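Alpha-glucosidase (Pseudoalteromonas sp. K8, PDB 5HQA) hydrolyses alpha-glucosidic linkages as a chloride-activated glycoside hydrolase of family 97, with a calcium ion in its sugar-binding pocket. Local coordinates at residues A[151-156]-A[409-414]; A[192-197]-A[437-442]; A[538-543]-A[627-632]. One frame throughout, in Å; residues are numbered along the deposited sequence.

How the contacts relate
Contacts 1 and 2 are neighbours, their centres about 7 Å apart, and both lie at the seam between the N-terminal beta-sandwich domain and the TIM-barrel domain. Their segments alternate along the chain, 151-156 and 192-197 from the first domain, then 409-414 and 437-442 from the second. They also touch: D411 O probably accepts a hydrogen bond from A194 N, and Y153 OH probably accepts one from K440 N. Each supplies a glutamate, E154 or E437, to the same calcium ion, so the metal and sugar site is built from both domains. Contact 3 follows later in the chain, with its centre about 37 Å from that of contact 1, where the barrel domain meets the C-terminal sheet.

Contact 1 of 3, residues A[151-156]-A[409-414]. With CA (calcium ion), chain C; AC1 (4,6-dideoxy-4-{[(1S,4R,5S,6S)-4,5,6-trihydroxy-3-(hydroxymethyl)cyclohex-2-en-1-yl]amino}-alpha-D-glucopyranose), chain B.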
loop_
_atom_site.group_PDB
_atom_site.type_symbol
_atom_site.label_atom_id
_atom_site.label_comp_id
_atom_site.label_asym_id
_atom_site.label_seq_id
_atom_site.Cartn_x
_atom_site.Cartn_y
_atom_site.Cartn_z
ATOM N N ASN A 151 2.392 5.060 16.587
ATOM C CA ASN A 151 3.068 4.213 15.610
ATOM C C ASN A 151 2.482 4.306 14.204
ATOM O O ASN A 151 2.703 3.398 13.398
ATOM C CB ASN A 151 3.094 2.749 16.063
ATOM C CG ASN A 151 4.445 2.096 15.793
ATOM O OD1 ASN A 151 5.480 2.755 15.887
ATOM N ND2 ASN A 151 4.442 0.819 15.434
ATOM N N ARG A 152 1.768 5.387 13.881
ATOM C CA ARG A 152 1.413 5.729 12.479
ATOM C C ARG A 152 0.517 4.625 11.917
ATOM O O ARG A 152 -0.532 4.326 12.512
ATOM C CB ARG A 152 2.698 5.983 11.682
ATOM C CG ARG A 152 3.644 7.072 12.236
ATOM C CD ARG A 152 4.983 7.052 11.468
ATOM N NE ARG A 152 5.405 5.669 11.316
ATOM C CZ ARG A 152 6.109 5.000 12.212
ATOM N NH1 ARG A 152 6.534 5.599 13.309
ATOM N NH2 ARG A 152 6.401 3.730 11.998
ATOM N N TYR A 153 0.863 4.011 10.781
ATOM C CA TYR A 153 0.072 2.926 10.217
ATOM C C TYR A 153 0.504 1.558 10.724
ATOM O O TYR A 153 -0.121 0.555 10.359
ATOM C CB TYR A 153 0.162 2.919 8.683
ATOM C CG TYR A 153 -0.273 4.187 7.981
ATOM C CD1 TYR A 153 -1.595 4.632 8.045
ATOM C CD2 TYR A 153 0.631 4.914 7.207
ATOM C CE1 TYR A 153 -1.999 5.796 7.375
ATOM C CE2 TYR A 153 0.245 6.068 6.536
ATOM C CZ TYR A 153 -1.069 6.503 6.627
ATOM O OH TYR A 153 -1.436 7.652 5.960
ATOM N N GLU A 154 1.565 1.485 11.529
ATOM C CA GLU A 154 2.166 0.197 11.882
ATOM C C GLU A 154 1.502 -0.364 13.142
ATOM O O GLU A 154 2.054 -0.360 14.246
ATOM C CB GLU A 154 3.678 0.345 12.038
ATOM C CG GLU A 154 4.389 0.550 10.691
ATOM C CD GLU A 154 5.891 0.809 10.827
ATOM O OE1 GLU A 154 6.617 0.668 9.817
ATOM O OE2 GLU A 154 6.341 1.162 11.939
ATOM N N TYR A 155 0.281 -0.869 12.946
ATOM C CA TYR A 155 -0.503 -1.519 13.989
ATOM C C TYR A 155 -1.061 -2.829 13.457
ATOM O O TYR A 155 -1.310 -2.962 12.257
ATOM C CB TYR A 155 -1.680 -0.640 14.438
ATOM C CG TYR A 155 -1.258 0.545 15.258
ATOM C CD1 TYR A 155 -1.117 0.430 16.637
ATOM C CD2 TYR A 155 -0.985 1.776 14.661
ATOM C CE1 TYR A 155 -0.723 1.518 17.411
ATOM C CE2 TYR A 155 -0.586 2.865 15.425
ATOM C CZ TYR A 155 -0.457 2.727 16.803
ATOM O OH TYR A 155 -0.068 3.792 17.583
ATOM N N VAL A 156 -1.287 -3.792 14.348
ATOM C CA VAL A 156 -2.063 -4.960 13.936
ATOM C C VAL A 156 -3.540 -4.582 13.920
ATOM O O VAL A 156 -3.979 -3.666 14.628
ATOM C CB VAL A 156 -1.794 -6.177 14.847
ATOM C CG1 VAL A 156 -0.307 -6.541 14.825
ATOM C CG2 VAL A 156 -2.279 -5.916 16.271
ATOM N N TRP A 409 2.591 15.949 11.197
ATOM C CA TRP A 409 2.151 14.583 10.966
ATOM C C TRP A 409 2.669 14.062 9.633
ATOM O O TRP A 409 2.810 14.816 8.662
ATOM C CB TRP A 409 0.627 14.515 10.962
ATOM C CG TRP A 409 0.011 14.753 12.302
ATOM C CD1 TRP A 409 -0.409 15.945 12.811
ATOM C CD2 TRP A 409 -0.259 13.765 13.307
ATOM N NE1 TRP A 409 -0.920 15.765 14.080
ATOM C CE2 TRP A 409 -0.837 14.436 14.409
ATOM C CE3 TRP A 409 -0.077 12.373 13.380
ATOM C CZ2 TRP A 409 -1.233 13.765 15.575
ATOM C CZ3 TRP A 409 -0.455 11.708 14.549
ATOM C CH2 TRP A 409 -1.023 12.407 15.629
ATOM N N HIS A 410 2.922 12.747 9.582
ATOM C CA HIS A 410 3.286 12.111 8.317
ATOM C C HIS A 410 2.199 12.257 7.267
ATOM O O HIS A 410 2.496 12.162 6.077
ATOM C CB HIS A 410 3.556 10.614 8.501
ATOM C CG HIS A 410 4.816 10.303 9.250
ATOM N ND1 HIS A 410 4.953 10.525 10.604
ATOM C CD2 HIS A 410 5.987 9.758 8.835
ATOM C CE1 HIS A 410 6.161 10.146 10.987
ATOM N NE2 HIS A 410 6.807 9.675 9.932
ATOM N N ASP A 411 0.943 12.455 7.674
ATOM C CA ASP A 411 -0.160 12.442 6.717
ATOM C C ASP A 411 -0.894 13.783 6.637
ATOM O O ASP A 411 -2.021 13.847 6.131
ATOM C CB ASP A 411 -1.125 11.283 7.020
ATOM C CG ASP A 411 -1.672 11.286 8.448
ATOM O OD1 ASP A 411 -0.919 11.570 9.408
ATOM O OD2 ASP A 411 -2.873 10.949 8.612
ATOM N N GLY A 412 -0.267 14.875 7.089
ATOM C CA GLY A 412 -0.817 16.190 6.832
ATOM C C GLY A 412 -0.481 16.697 5.429
ATOM O O GLY A 412 0.293 16.093 4.684
ATOM N N GLN A 413 -1.090 17.834 5.070
ATOM C CA GLN A 413 -0.817 18.448 3.769
ATOM C C GLN A 413 0.675 18.708 3.568
ATOM O O GLN A 413 1.209 18.488 2.473
ATOM C CB GLN A 413 -1.606 19.752 3.632
ATOM C CG GLN A 413 -1.320 20.533 2.353
ATOM C CD GLN A 413 -2.070 21.850 2.315
ATOM O OE1 GLN A 413 -2.366 22.438 3.357
ATOM N NE2 GLN A 413 -2.392 22.317 1.115
ATOM N N PHE A 414 1.368 19.178 4.611
ATOM C CA PHE A 414 2.796 19.452 4.473
ATOM C C PHE A 414 3.553 18.214 4.000
ATOM O O PHE A 414 4.331 18.276 3.040
ATOM C CB PHE A 414 3.388 19.948 5.797
ATOM C CG PHE A 414 4.888 19.999 5.776
ATOM C CD1 PHE A 414 5.549 21.043 5.131
ATOM C CD2 PHE A 414 5.644 18.972 6.340
ATOM C CE1 PHE A 414 6.938 21.075 5.076
ATOM C CE2 PHE A 414 7.037 18.999 6.283
ATOM C CZ PHE A 414 7.679 20.050 5.651
HETATM CA CA CA C . 8.981 0.640 9.225
HETATM C C1 AC1 B . 10.733 1.888 14.609
HETATM O O2 AC1 B . 8.428 2.253 14.073
HETATM C C2 AC1 B . 9.747 2.234 13.503
HETATM C C4A AC1 B . 14.468 0.051 7.977
HETATM C C3 AC1 B . 9.839 1.267 12.352
HETATM O O3 AC1 B . 8.846 1.577 11.358
HETATM C C4 AC1 B . 11.230 1.287 11.778
HETATM N N4A AC1 B . 11.342 0.585 10.461
HETATM C C5 AC1 B . 12.009 0.583 12.878
HETATM O O5 AC1 B . 12.070 1.497 14.051
HETATM C C6 AC1 B . 13.404 0.185 12.509
HETATM C C1B AC1 B . 12.053 1.365 9.385
HETATM C C2B AC1 B . 12.031 0.509 7.953
HETATM O O2B AC1 B . 10.684 0.102 7.715
HETATM C C3B AC1 B . 12.951 -0.554 7.977
HETATM O O3B AC1 B . 12.835 -1.433 6.830
HETATM O O4 AC1 B . 15.409 -0.993 8.134
HETATM C C5B AC1 B . 14.680 1.047 9.001
HETATM C C7B AC1 B . 13.389 1.742 9.707
HETATM C C6B AC1 B . 16.003 1.828 8.957
HETATM O O6B AC1 B . 15.930 2.727 7.895
HETATM O O HOH W 1 -3.548 8.925 6.772
#
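R152 lays its CD over one face of the H410 imidazole, a CH-pi contact 3.5 Å from the ring centroid and offset toward the rim. The contact joins a loop of the N-terminal domain, folded as a type II' turn from N151 to E154, to the loop leading into helix 413-428 of the TIM-barrel domain. The arginine chain bends about its CG-CD bond (chi3 -44°), which carries the guanidinium away from the histidine and into the sugar pocket. NH2 there makes a 2.6 Å salt bridge to E154 OE2 and a nearly straight hydrogen bond (171°) to O2 of the acarbose unit, 3.3 Å away; NH1 hydrogen-bonds to A391 O. E154 OE1 binds the calcium ion at 2.4 Å, so R152 is placed to orient a metal ligand from the second shell. H410 NE2 is hydrogen-bonded to Y389 O. In the second touch Y153 OH reaches D411 CB at 3.8 Å, ring and carboxylate planes 67° apart. Y153 OH accepts from K440 N, and D411 OD2 is hydrogen-bonded to T210 OG1. Between these two side chains sits one water, 2.6 Å from Y153 OH and donating to D411 OD2 at 2.8 Å.

Contact 2 of 3, residues A[192-197]-A[437-442]; sequences YAAMVL and EPIKDT. With CA (calcium ion), chain C; AC1 (4,6-dideoxy-4-{[(1S,4R,5S,6S)-4,5,6-trihydroxy-3-(hydroxymethyl)cyclohex-2-en-1-yl]amino}-alpha-D-glucopyranose), chain B.
K440 NZ, reaching from the barrel loop 437-442 to the start of strand 195-199, ends 2.9 Å from M195 O amid several polar groups of the N-terminal beta-sandwich. It forms a salt bridge with E186 OE1 and a hydrogen bond with T170 OG1, and that same E186 oxygen also accepts from M195 N, so one carboxylate oxygen serves both the lysine and the strand backbone. The lysine gets there as a straight rod: CG leaves between the backbone N and the carbonyl carbon (chi1 66°), and everything beyond is extended. On the way its CE passes A194 CB at 4.3 Å. The methyl of A194 also meets the tip of I439, CD1 lying 3.9 Å from CB; with CG1 anti to the backbone N (chi1 179°), the isoleucine's longer branch is the one aimed at the sandwich. A194 thus lies beside the lysine stem, and all four touching residues are buried. Three residues before K440, E437 turns to the metal, its OE2 binding the calcium ion at 2.4 Å beside E154, E455 and E461, with O3, N4A and O2B of the acarbose unit completing the site. The salt bridge to E186 probably keeps the buried lysine charged, offsetting the cost of burial, and it ties to the sandwich the same loop that brings E437 to the metal.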
loop_
_atom_site.group_PDB
_atom_site.type_symbol
_atom_site.label_atom_id
_atom_site.label_comp_id
_atom_site.label_asym_id
_atom_site.label_seq_id
_atom_site.Cartn_x
_atom_site.Cartn_y
_atom_site.Cartn_z
ATOM N N TYR A 192 -3.245 18.212 -0.155
ATOM C CA TYR A 192 -4.383 18.158 0.746
ATOM C C TYR A 192 -3.973 17.301 1.932
ATOM O O TYR A 192 -2.959 16.599 1.887
ATOM C CB TYR A 192 -5.606 17.585 0.028
ATOM C CG TYR A 192 -6.971 17.969 0.576
ATOM C CD1 TYR A 192 -7.605 19.146 0.167
ATOM C CD2 TYR A 192 -7.654 17.121 1.455
ATOM C CE1 TYR A 192 -8.870 19.481 0.642
ATOM C CE2 TYR A 192 -8.925 17.446 1.932
ATOM C CZ TYR A 192 -9.521 18.628 1.521
ATOM O OH TYR A 192 -10.775 18.946 1.985
ATOM N N ALA A 193 -4.755 17.384 3.000
ATOM C CA ALA A 193 -4.498 16.609 4.208
ATOM C C ALA A 193 -5.181 15.250 4.112
ATOM O O ALA A 193 -6.299 15.144 3.601
ATOM C CB ALA A 193 -5.005 17.361 5.443
ATOM N N ALA A 194 -4.514 14.210 4.616
ATOM C CA ALA A 194 -5.123 12.885 4.601
ATOM C C ALA A 194 -6.383 12.860 5.454
ATOM O O ALA A 194 -6.496 13.561 6.462
ATOM C CB ALA A 194 -4.151 11.817 5.113
ATOM N N MET A 195 -7.331 12.023 5.043
ATOM C CA MET A 195 -8.570 11.813 5.776
ATOM C C MET A 195 -8.409 10.639 6.738
ATOM O O MET A 195 -8.031 9.535 6.334
ATOM C CB MET A 195 -9.717 11.555 4.803
ATOM C CG MET A 195 -11.055 11.292 5.465
ATOM S SD MET A 195 -12.337 11.007 4.208
ATOM C CE MET A 195 -11.858 9.401 3.537
ATOM N N VAL A 196 -8.688 10.891 8.003
ATOM C CA VAL A 196 -8.915 9.883 9.025
ATOM C C VAL A 196 -10.421 9.836 9.259
ATOM O O VAL A 196 -11.118 10.820 8.997
ATOM C CB VAL A 196 -8.114 10.306 10.279
ATOM C CG1 VAL A 196 -8.741 9.838 11.555
ATOM C CG2 VAL A 196 -6.638 9.905 10.125
ATOM N N LEU A 197 -10.954 8.699 9.712
ATOM C CA LEU A 197 -12.392 8.589 9.944
ATOM C C LEU A 197 -12.681 8.638 11.437
ATOM O O LEU A 197 -12.134 7.846 12.207
ATOM C CB LEU A 197 -12.968 7.308 9.339
ATOM C CG LEU A 197 -12.850 7.242 7.815
ATOM C CD1 LEU A 197 -13.402 5.921 7.284
ATOM C CD2 LEU A 197 -13.547 8.448 7.177
ATOM N N GLU A 437 7.552 4.380 6.245
ATOM C CA GLU A 437 6.808 5.384 6.998
ATOM C C GLU A 437 6.232 6.428 6.036
ATOM O O GLU A 437 6.571 7.613 6.112
ATOM C CB GLU A 437 7.659 6.041 8.078
ATOM C CG GLU A 437 8.206 5.025 9.084
ATOM C CD GLU A 437 9.356 4.210 8.506
ATOM O OE1 GLU A 437 10.271 4.835 7.933
ATOM O OE2 GLU A 437 9.328 2.953 8.581
ATOM N N PRO A 438 5.353 6.010 5.117
ATOM C CA PRO A 438 4.899 6.884 4.034
ATOM C C PRO A 438 3.579 7.544 4.357
ATOM O O PRO A 438 3.013 7.332 5.435
ATOM C CB PRO A 438 4.704 5.892 2.889
ATOM C CG PRO A 438 4.067 4.723 3.617
ATOM C CD PRO A 438 4.758 4.669 4.988
ATOM N N ILE A 439 3.069 8.319 3.404
ATOM C CA ILE A 439 1.632 8.544 3.308
ATOM C C ILE A 439 1.009 7.284 2.718
ATOM O O ILE A 439 1.622 6.592 1.894
ATOM C CB ILE A 439 1.328 9.789 2.448
ATOM C CG1 ILE A 439 -0.182 10.025 2.323
ATOM C CG2 ILE A 439 1.934 9.645 1.038
ATOM C CD1 ILE A 439 -0.855 10.433 3.632
ATOM N N LYS A 440 -0.208 6.963 3.150
ATOM C CA LYS A 440 -0.908 5.814 2.589
ATOM C C LYS A 440 -1.026 5.945 1.074
ATOM O O LYS A 440 -1.052 7.051 0.522
ATOM C CB LYS A 440 -2.295 5.687 3.215
ATOM C CG LYS A 440 -3.211 6.865 2.850
ATOM C CD LYS A 440 -4.436 6.933 3.762
ATOM C CE LYS A 440 -5.315 8.117 3.375
ATOM N NZ LYS A 440 -6.527 8.254 4.243
ATOM N N ASP A 441 -1.060 4.792 0.405
ATOM C CA ASP A 441 -1.200 4.736 -1.046
ATOM C C ASP A 441 -2.602 5.199 -1.435
ATOM O O ASP A 441 -3.595 4.738 -0.863
ATOM C CB ASP A 441 -0.944 3.295 -1.514
ATOM C CG ASP A 441 -0.822 3.156 -3.036
ATOM O OD1 ASP A 441 -1.394 3.987 -3.779
ATOM O OD2 ASP A 441 -0.152 2.185 -3.484
ATOM N N THR A 442 -2.691 6.150 -2.371
ATOM C CA THR A 442 -3.993 6.576 -2.880
ATOM C C THR A 442 -4.045 6.482 -4.402
ATOM O O THR A 442 -4.860 7.163 -5.038
ATOM C CB THR A 442 -4.351 7.993 -2.403
ATOM O OG1 THR A 442 -3.379 8.936 -2.872
ATOM C CG2 THR A 442 -4.381 8.038 -0.868
HETATM CA CA CA C . 8.981 0.640 9.225
HETATM C C1 AC1 B . 10.733 1.888 14.609
HETATM O O2 AC1 B . 8.428 2.253 14.073
HETATM C C2 AC1 B . 9.747 2.234 13.503
HETATM C C4A AC1 B . 14.468 0.051 7.977
HETATM C C3 AC1 B . 9.839 1.267 12.352
HETATM O O3 AC1 B . 8.846 1.577 11.358
HETATM C C4 AC1 B . 11.230 1.287 11.778
HETATM N N4A AC1 B . 11.342 0.585 10.461
HETATM C C5 AC1 B . 12.009 0.583 12.878
HETATM O O5 AC1 B . 12.070 1.497 14.051
HETATM C C6 AC1 B . 13.404 0.185 12.509
HETATM C C1B AC1 B . 12.053 1.365 9.385
HETATM C C2B AC1 B . 12.031 0.509 7.953
HETATM O O2B AC1 B . 10.684 0.102 7.715
HETATM C C3B AC1 B . 12.951 -0.554 7.977
HETATM O O3B AC1 B . 12.835 -1.433 6.830
HETATM O O4 AC1 B . 15.409 -0.993 8.134
HETATM C C5B AC1 B . 14.680 1.047 9.001
HETATM C C7B AC1 B . 13.389 1.742 9.707
HETATM C C6B AC1 B . 16.003 1.828 8.957
HETATM O O6B AC1 B . 15.930 2.727 7.895
#

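Contact 3 of 3, residues A[538-543]-A[627-632]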
loop_
_atom_site.group_PDB
_atom_site.type_symbol
_atom_site.label_atom_id
_atom_site.label_comp_id
_atom_site.label_asym_id
_atom_site.label_seq_id
_atom_site.Cartn_x
_atom_site.Cartn_y
_atom_site.Cartn_z
ATOM N N LEU A 538 20.621 -20.589 0.893
ATOM C CA LEU A 538 21.482 -21.688 0.465
ATOM C C LEU A 538 21.212 -22.964 1.252
ATOM O O LEU A 538 21.503 -24.063 0.760
ATOM C CB LEU A 538 22.952 -21.287 0.603
ATOM C CG LEU A 538 23.421 -20.108 -0.256
ATOM C CD1 LEU A 538 24.882 -19.769 0.037
ATOM C CD2 LEU A 538 23.222 -20.417 -1.719
ATOM N N ALA A 539 20.660 -22.844 2.460
ATOM C CA ALA A 539 20.313 -24.020 3.249
ATOM C C ALA A 539 19.062 -24.726 2.733
ATOM O O ALA A 539 18.849 -25.894 3.075
ATOM C CB ALA A 539 20.113 -23.628 4.718
ATOM N N LYS A 540 18.229 -24.047 1.937
ATOM C CA LYS A 540 16.951 -24.599 1.478
ATOM C C LYS A 540 16.771 -24.322 -0.013
ATOM O O LYS A 540 15.848 -23.610 -0.422
ATOM C CB LYS A 540 15.791 -24.008 2.280
ATOM C CG LYS A 540 15.838 -24.272 3.793
ATOM C CD LYS A 540 14.573 -23.713 4.450
ATOM C CE LYS A 540 14.439 -24.122 5.910
ATOM N NZ LYS A 540 15.333 -23.332 6.791
ATOM N N PRO A 541 17.626 -24.897 -0.862
ATOM C CA PRO A 541 17.568 -24.539 -2.287
ATOM C C PRO A 541 16.285 -24.966 -2.992
ATOM O O PRO A 541 15.865 -24.282 -3.937
ATOM C CB PRO A 541 18.804 -25.238 -2.881
ATOM C CG PRO A 541 19.192 -26.265 -1.892
ATOM C CD PRO A 541 18.769 -25.776 -0.556
ATOM N N ASP A 542 15.645 -26.066 -2.586
ATOM C CA ASP A 542 14.423 -26.471 -3.278
ATOM C C ASP A 542 13.307 -25.463 -3.041
ATOM O O ASP A 542 12.605 -25.062 -3.979
ATOM C CB ASP A 542 13.992 -27.863 -2.832
ATOM C CG ASP A 542 14.954 -28.952 -3.315
ATOM O OD1 ASP A 542 15.502 -28.827 -4.439
ATOM O OD2 ASP A 542 15.162 -29.934 -2.570
ATOM N N ALA A 543 13.126 -25.047 -1.785
ATOM C CA ALA A 543 12.150 -24.005 -1.488
ATOM C C ALA A 543 12.543 -22.693 -2.148
ATOM O O ALA A 543 11.682 -21.952 -2.641
ATOM C CB ALA A 543 12.023 -23.822 0.027
ATOM N N ASN A 627 6.553 -26.866 14.329
ATOM C CA ASN A 627 6.916 -27.630 13.144
ATOM C C ASN A 627 6.687 -26.804 11.880
ATOM O O ASN A 627 5.976 -27.250 10.972
ATOM C CB ASN A 627 6.118 -28.935 13.111
ATOM C CG ASN A 627 6.731 -29.969 12.200
ATOM O OD1 ASN A 627 7.922 -29.919 11.897
ATOM N ND2 ASN A 627 5.917 -30.923 11.759
ATOM N N PRO A 628 7.271 -25.603 11.768
ATOM C CA PRO A 628 6.953 -24.748 10.616
ATOM C C PRO A 628 7.648 -25.136 9.323
ATOM O O PRO A 628 7.247 -24.636 8.262
ATOM C CB PRO A 628 7.434 -23.361 11.068
ATOM C CG PRO A 628 8.634 -23.692 11.918
ATOM C CD PRO A 628 8.268 -24.966 12.656
ATOM N N TYR A 629 8.677 -25.978 9.364
ATOM C CA TYR A 629 9.464 -26.208 8.162
ATOM C C TYR A 629 8.993 -27.394 7.328
ATOM O O TYR A 629 9.470 -27.548 6.200
ATOM C CB TYR A 629 10.937 -26.415 8.512
ATOM C CG TYR A 629 11.582 -25.245 9.228
ATOM C CD1 TYR A 629 11.746 -24.018 8.593
ATOM C CD2 TYR A 629 12.046 -25.375 10.532
ATOM C CE1 TYR A 629 12.350 -22.946 9.245
ATOM C CE2 TYR A 629 12.647 -24.310 11.193
ATOM C CZ TYR A 629 12.797 -23.098 10.540
ATOM O OH TYR A 629 13.405 -22.042 11.188
ATOM N N ASP A 630 8.101 -28.242 7.839
ATOM C CA ASP A 630 7.647 -29.377 7.039
ATOM C C ASP A 630 7.042 -28.873 5.741
ATOM O O ASP A 630 6.116 -28.054 5.755
ATOM C CB ASP A 630 6.629 -30.214 7.806
ATOM C CG ASP A 630 7.278 -31.146 8.819
ATOM O OD1 ASP A 630 8.482 -30.981 9.125
ATOM O OD2 ASP A 630 6.572 -32.049 9.312
ATOM N N LEU A 631 7.571 -29.355 4.622
ATOM C CA LEU A 631 7.247 -28.816 3.314
ATOM C C LEU A 631 7.154 -29.957 2.313
ATOM O O LEU A 631 7.944 -30.903 2.367
ATOM C CB LEU A 631 8.314 -27.813 2.867
ATOM C CG LEU A 631 8.084 -27.111 1.531
ATOM C CD1 LEU A 631 7.034 -26.029 1.692
ATOM C CD2 LEU A 631 9.395 -26.528 1.027
ATOM N N THR A 632 6.187 -29.871 1.405
ATOM C CA THR A 632 6.064 -30.814 0.302
ATOM C C THR A 632 6.126 -30.034 -1.001
ATOM O O THR A 632 5.463 -29.003 -1.134
ATOM C CB THR A 632 4.756 -31.607 0.389
ATOM O OG1 THR A 632 4.774 -32.403 1.575
ATOM C CG2 THR A 632 4.586 -32.523 -0.832
#
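K540, just ahead of helix 541-549, points its CB toward segment 627-632, and CG and CD carry the chain on in extended form, still short of the tyrosine Y629. CE is the first atom to arrive, 3.8 Å from Y629 CD1, with the lysine crossing the tyrosine side chain at about a right angle and meeting the ring obliquely. A turn at chi4 (77°) then leaves NZ 3.9 Å from Y629 CE1, where it is hydrogen-bonded to F495 O. The tyrosine hydroxyl goes to the same loop, hydrogen-bonded to L497 N and S498 OG, so both polar ends are tied down beyond the place where the two side chains touch. Y629 is backed by P628, whose CG lies 4.0 Å above one face of the ring, toward its rim. Three residues on from K540, A543 CB meets L631 CD2 at 3.9 Å, a purely apolar touch. This contact joins the last part of the barrel domain to the C-terminal beta domain. Helix 541-549 faces the start of strand 631-638, an outermost strand of the antiparallel C-terminal sheet, and helix 513-522 lies against both partners, its L513 touching K540 and its A514 touching L631.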